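Local coordinates for cellulosomal scaffoldin (PDB 1TYJ), which probably binds dockerin modules through its type-II cohesin domain, a beta sandwich, and so helps to assemble the cellulosome, at residues G1-A13 against K17-N29. Residues are numbered along the deposited sequence; the frame is centred on the assembly and turned at random.
Sequences GSVLTAIDNDKVA and KVTLTINVDKITN. With EDO (1,2-ethanediol), chain B; EDO (1,2-ethanediol), chain C.
With CG of Asp-8 turned between its own backbone N and carbonyl carbon (chi1 54°), the carboxylate reaches Thr-19, and with CG of Leu-20 anti to its backbone N (chi1 -173°), CD1 comes to lie 3.5 Å from Thr-5 CB. These contacts belong to an antiparallel strand pair, 2-7 against 17-25, in one sheet of the cohesin beta sandwich. Six backbone hydrogen bonds join Ser-2, Leu-4 and Ala-6 to Asp-25, Asn-23 and Thr-21, the shortest from Asn-23 N to Leu-4 O at 2.7 Å. Val-3, Thr-5, Ile-7, Leu-20 and Ile-22 share the inner face, where Val-3 CG1 lies alongside Ile-22 CG2; Phe-131 of the other sheet packs on Val-3 and Thr-5, and Leu-128 on Ile-7 and Leu-20. Ile-7 CG2 extends this face to Val-18 CG2 (3.7 Å). On the other face Leu-4 CD2 slants over Asn-23 CB, and a water joins Ser-2 OG to Asp-25 OD1, while Asp-25 OD2 is hydrogen-bonded to Thr-107 OG1. Beyond Ile-7 the backbone pairing weakens and the Asp-8 side chain takes over: OD1 accepts a nearly straight hydrogen bond from Thr-19 N (2.9 Å, 175°) and a more bent one from Asn-9 N (2.8 Å), the two donors approaching from opposite faces of the carboxylate plane.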
loop_
_atom_site.group_PDB
_atom_site.type_symbol
_atom_site.label_atom_id
_atom_site.label_comp_id
_atom_site.label_asym_id
_atom_site.label_seq_id
_atom_site.Cartn_x
_atom_site.Cartn_y
_atom_site.Cartn_z
ATOM N N GLY A 1 -7.799 13.337 -7.297
ATOM C CA GLY A 1 -7.361 12.765 -5.961
ATOM C C GLY A 1 -5.949 12.233 -6.031
ATOM O O GLY A 1 -5.209 12.482 -6.990
ATOM N N SER A 2 -5.543 11.493 -5.005
ATOM C CA SER A 2 -4.169 11.015 -4.967
ATOM C C SER A 2 -4.063 9.732 -4.172
ATOM O O SER A 2 -4.921 9.441 -3.359
ATOM C CB SER A 2 -3.204 12.021 -4.301
ATOM O OG SER A 2 -3.691 12.483 -3.069
ATOM N N VAL A 3 -3.008 8.976 -4.449
ATOM C CA VAL A 3 -2.501 7.971 -3.512
ATOM C C VAL A 3 -1.299 8.641 -2.881
ATOM O O VAL A 3 -0.453 9.233 -3.589
ATOM C CB VAL A 3 -2.078 6.687 -4.257
ATOM C CG1 VAL A 3 -1.342 5.739 -3.291
ATOM C CG2 VAL A 3 -3.288 6.023 -4.900
ATOM N N LEU A 4 -1.215 8.607 -1.553
ATOM C CA LEU A 4 -0.070 9.243 -0.910
ATOM C C LEU A 4 0.256 8.548 0.385
ATOM O O LEU A 4 -0.562 7.762 0.895
ATOM C CB LEU A 4 -0.327 10.729 -0.688
ATOM C CG LEU A 4 -1.357 11.120 0.367
ATOM C CD1 LEU A 4 -1.325 12.647 0.562
ATOM C CD2 LEU A 4 -2.759 10.698 0.031
ATOM N N THR A 5 1.450 8.819 0.904
ATOM C CA THR A 5 1.964 8.029 2.041
ATOM C C THR A 5 2.545 8.855 3.159
ATOM O O THR A 5 2.829 10.042 2.988
ATOM C CB THR A 5 3.021 6.993 1.570
ATOM O OG1 THR A 5 4.233 7.651 1.115
ATOM C CG2 THR A 5 2.454 6.143 0.437
ATOM N N ALA A 6 2.730 8.197 4.303
ATOM C CA ALA A 6 3.366 8.825 5.471
ATOM C C ALA A 6 4.319 7.805 6.041
ATOM O O ALA A 6 4.032 6.588 6.046
ATOM C CB ALA A 6 2.339 9.197 6.523
ATOM N N ILE A 7 5.456 8.314 6.509
ATOM C CA ILE A 7 6.486 7.499 7.167
ATOM C C ILE A 7 6.507 7.861 8.657
ATOM O O ILE A 7 6.566 9.043 9.009
ATOM C CB ILE A 7 7.868 7.740 6.496
ATOM C CG1 ILE A 7 7.820 7.266 5.047
ATOM C CG2 ILE A 7 8.967 7.032 7.279
ATOM C CD1 ILE A 7 9.085 7.619 4.243
ATOM N N ASP A 8 6.450 6.858 9.543
ATOM C CA ASP A 8 6.332 7.171 10.985
ATOM C C ASP A 8 7.610 7.737 11.554
ATOM O O ASP A 8 7.568 8.737 12.281
ATOM C CB ASP A 8 5.810 5.998 11.827
ATOM C CG ASP A 8 6.611 4.693 11.661
ATOM O OD1 ASP A 8 7.534 4.584 10.829
ATOM O OD2 ASP A 8 6.259 3.746 12.409
ATOM N N ASN A 9 8.734 7.110 11.212
ATOM C CA ASN A 9 10.026 7.652 11.640
ATOM C C ASN A 9 11.105 7.486 10.568
ATOM O O ASN A 9 11.401 6.379 10.130
ATOM C CB ASN A 9 10.420 7.132 13.023
ATOM C CG ASN A 9 9.903 5.717 13.295
ATOM O OD1 ASN A 9 9.089 5.519 14.190
ATOM N ND2 ASN A 9 10.374 4.731 12.509
ATOM N N ASP A 10 11.543 8.661 10.105
ATOM C CA ASP A 10 12.529 9.025 9.087
ATOM C C ASP A 10 13.906 8.496 9.310
ATOM O O ASP A 10 14.684 8.362 8.355
ATOM C CB ASP A 10 12.786 10.577 9.276
ATOM C CG ASP A 10 11.992 11.410 8.381
ATOM O OD1 ASP A 10 12.449 11.702 7.266
ATOM O OD2 ASP A 10 10.898 11.816 8.803
ATOM N N LYS A 11 14.243 8.308 10.585
ATOM C CA LYS A 11 15.642 8.027 10.965
ATOM C C LYS A 11 15.644 6.676 11.643
ATOM O O LYS A 11 14.937 6.473 12.639
ATOM C CB LYS A 11 16.180 9.084 11.934
ATOM C CG LYS A 11 16.401 10.420 11.306
ATOM C CD LYS A 11 17.409 11.251 12.116
ATOM C CE LYS A 11 18.335 12.001 11.184
ATOM N NZ LYS A 11 19.409 11.161 10.493
ATOM N N VAL A 12 16.424 5.753 11.092
ATOM C CA VAL A 12 16.386 4.378 11.566
ATOM C C VAL A 12 17.769 3.766 11.716
ATOM O O VAL A 12 18.674 4.074 10.964
ATOM C CB VAL A 12 15.593 3.474 10.603
ATOM C CG1 VAL A 12 14.115 3.703 10.766
ATOM C CG2 VAL A 12 16.014 3.746 9.177
ATOM N N ALA A 13 17.893 2.872 12.687
ATOM C CA ALA A 13 19.110 2.108 12.903
ATOM C C ALA A 13 18.815 0.652 12.484
ATOM O O ALA A 13 17.658 0.284 12.316
ATOM C CB ALA A 13 19.473 2.179 14.368
ATOM N N LYS A 17 12.102 -0.758 13.093
ATOM C CA LYS A 17 10.979 -0.991 12.183
ATOM C C LYS A 17 10.523 0.392 11.711
ATOM O O LYS A 17 10.501 1.366 12.508
ATOM C CB LYS A 17 9.795 -1.615 12.913
ATOM C CG LYS A 17 10.079 -2.859 13.718
ATOM C CD LYS A 17 10.259 -4.065 12.887
ATOM C CE LYS A 17 10.682 -5.257 13.786
ATOM N NZ LYS A 17 9.741 -5.607 14.910
ATOM N N VAL A 18 10.166 0.490 10.438
ATOM C CA VAL A 18 9.643 1.736 9.898
ATOM C C VAL A 18 8.400 1.385 9.095
ATOM O O VAL A 18 8.406 0.388 8.365
ATOM C CB VAL A 18 10.736 2.458 9.004
ATOM C CG1 VAL A 18 11.415 1.509 7.976
ATOM C CG2 VAL A 18 10.134 3.706 8.321
ATOM N N THR A 19 7.338 2.171 9.282
ATOM C CA THR A 19 6.055 1.863 8.649
ATOM C C THR A 19 5.660 2.896 7.593
ATOM O O THR A 19 5.706 4.110 7.856
ATOM C CB THR A 19 4.985 1.708 9.725
ATOM O OG1 THR A 19 5.382 0.646 10.604
ATOM C CG2 THR A 19 3.589 1.404 9.136
ATOM N N LEU A 20 5.319 2.399 6.403
ATOM C CA LEU A 20 4.708 3.198 5.353
ATOM C C LEU A 20 3.186 3.072 5.498
ATOM O O LEU A 20 2.626 1.990 5.278
ATOM C CB LEU A 20 5.123 2.625 3.995
ATOM C CG LEU A 20 4.701 3.437 2.749
ATOM C CD1 LEU A 20 5.497 4.765 2.710
ATOM C CD2 LEU A 20 4.915 2.649 1.450
ATOM N N THR A 21 2.519 4.163 5.867
ATOM C CA THR A 21 1.069 4.179 5.867
ATOM C C THR A 21 0.638 4.703 4.493
ATOM O O THR A 21 1.164 5.735 4.008
ATOM C CB THR A 21 0.552 5.072 6.984
ATOM O OG1 THR A 21 0.892 4.502 8.263
ATOM C CG2 THR A 21 -0.977 5.213 6.892
ATOM N N ILE A 22 -0.274 3.968 3.841
ATOM C CA ILE A 22 -0.682 4.307 2.461
ATOM C C ILE A 22 -2.102 4.801 2.523
ATOM O O ILE A 22 -2.989 4.096 3.033
ATOM C CB ILE A 22 -0.607 3.103 1.517
ATOM C CG1 ILE A 22 0.820 2.494 1.501
ATOM C CG2 ILE A 22 -1.097 3.503 0.092
ATOM C CD1 ILE A 22 0.895 1.113 0.855
ATOM N N ASN A 23 -2.288 6.035 2.053
ATOM C CA ASN A 23 -3.590 6.721 2.065
ATOM C C ASN A 23 -4.137 6.934 0.657
ATOM O O ASN A 23 -3.381 6.978 -0.323
ATOM C CB ASN A 23 -3.431 8.100 2.754
ATOM C CG ASN A 23 -2.798 7.971 4.147
ATOM O OD1 ASN A 23 -3.293 7.240 4.970
ATOM N ND2 ASN A 23 -1.661 8.660 4.378
ATOM N N VAL A 24 -5.458 7.074 0.552
ATOM C CA VAL A 24 -6.038 7.669 -0.640
ATOM C C VAL A 24 -6.633 9.012 -0.198
ATOM O O VAL A 24 -6.976 9.188 0.975
ATOM C CB VAL A 24 -7.103 6.782 -1.305
ATOM C CG1 VAL A 24 -6.472 5.521 -1.799
ATOM C CG2 VAL A 24 -8.219 6.421 -0.336
ATOM N N ASP A 25 -6.793 9.934 -1.142
ATOM C CA ASP A 25 -7.449 11.209 -0.819
ATOM C C ASP A 25 -8.297 11.629 -2.030
ATOM O O ASP A 25 -7.827 11.560 -3.164
ATOM C CB ASP A 25 -6.385 12.259 -0.525
ATOM C CG ASP A 25 -6.979 13.578 -0.134
ATOM O OD1 ASP A 25 -6.658 14.573 -0.801
ATOM O OD2 ASP A 25 -7.793 13.617 0.811
ATOM N N LYS A 26 -9.534 12.064 -1.775
ATOM C CA LYS A 26 -10.419 12.573 -2.828
ATOM C C LYS A 26 -10.628 11.525 -3.936
ATOM O O LYS A 26 -10.703 11.856 -5.122
ATOM C CB LYS A 26 -9.907 13.904 -3.416
ATOM C CG LYS A 26 -9.808 15.044 -2.410
ATOM C CD LYS A 26 -9.273 16.303 -3.077
ATOM C CE LYS A 26 -9.133 17.420 -2.071
ATOM N NZ LYS A 26 -8.509 18.635 -2.733
ATOM N N ILE A 27 -10.727 10.258 -3.540
ATOM C CA ILE A 27 -11.045 9.202 -4.502
ATOM C C ILE A 27 -12.523 8.920 -4.346
ATOM O O ILE A 27 -12.969 8.234 -3.387
ATOM C CB ILE A 27 -10.178 7.954 -4.269
ATOM C CG1 ILE A 27 -8.666 8.301 -4.374
ATOM C CG2 ILE A 27 -10.571 6.826 -5.271
ATOM C CD1 ILE A 27 -8.187 8.921 -5.666
ATOM N N THR A 28 -13.327 9.501 -5.243
ATOM C CA THR A 28 -14.765 9.435 -5.074
ATOM C C THR A 28 -15.336 8.009 -4.986
ATOM O O THR A 28 -15.024 7.154 -5.829
ATOM C CB THR A 28 -15.465 10.244 -6.164
ATOM O OG1 THR A 28 -15.010 11.605 -6.056
ATOM C CG2 THR A 28 -17.002 10.191 -5.993
ATOM N N ASN A 29 -16.162 7.738 -3.965
ATOM C CA ASN A 29 -16.887 6.459 -3.843
ATOM C C ASN A 29 -15.936 5.256 -3.907
ATOM O O ASN A 29 -16.269 4.202 -4.461
ATOM C CB ASN A 29 -17.991 6.320 -4.907
ATOM C CG ASN A 29 -19.023 7.421 -4.834
ATOM O OD1 ASN A 29 -19.673 7.753 -5.850
ATOM N ND2 ASN A 29 -19.217 7.975 -3.631
HETATM C C1 EDO B . -10.248 10.343 -8.407
HETATM O O1 EDO B . -9.785 11.251 -7.404
HETATM C C2 EDO B . -11.568 10.890 -8.913
HETATM O O2 EDO B . -12.458 10.953 -7.788
HETATM C C1 EDO C . -15.087 12.803 -2.430
HETATM O O1 EDO C . -16.094 12.554 -3.421
HETATM C C2 EDO C . -14.009 13.731 -2.984
HETATM O O2 EDO C . -13.481 13.186 -4.206
HETATM O O HOH W 1 -5.597 14.430 -3.399
HETATM O O HOH W 2 7.132 1.345 12.524
#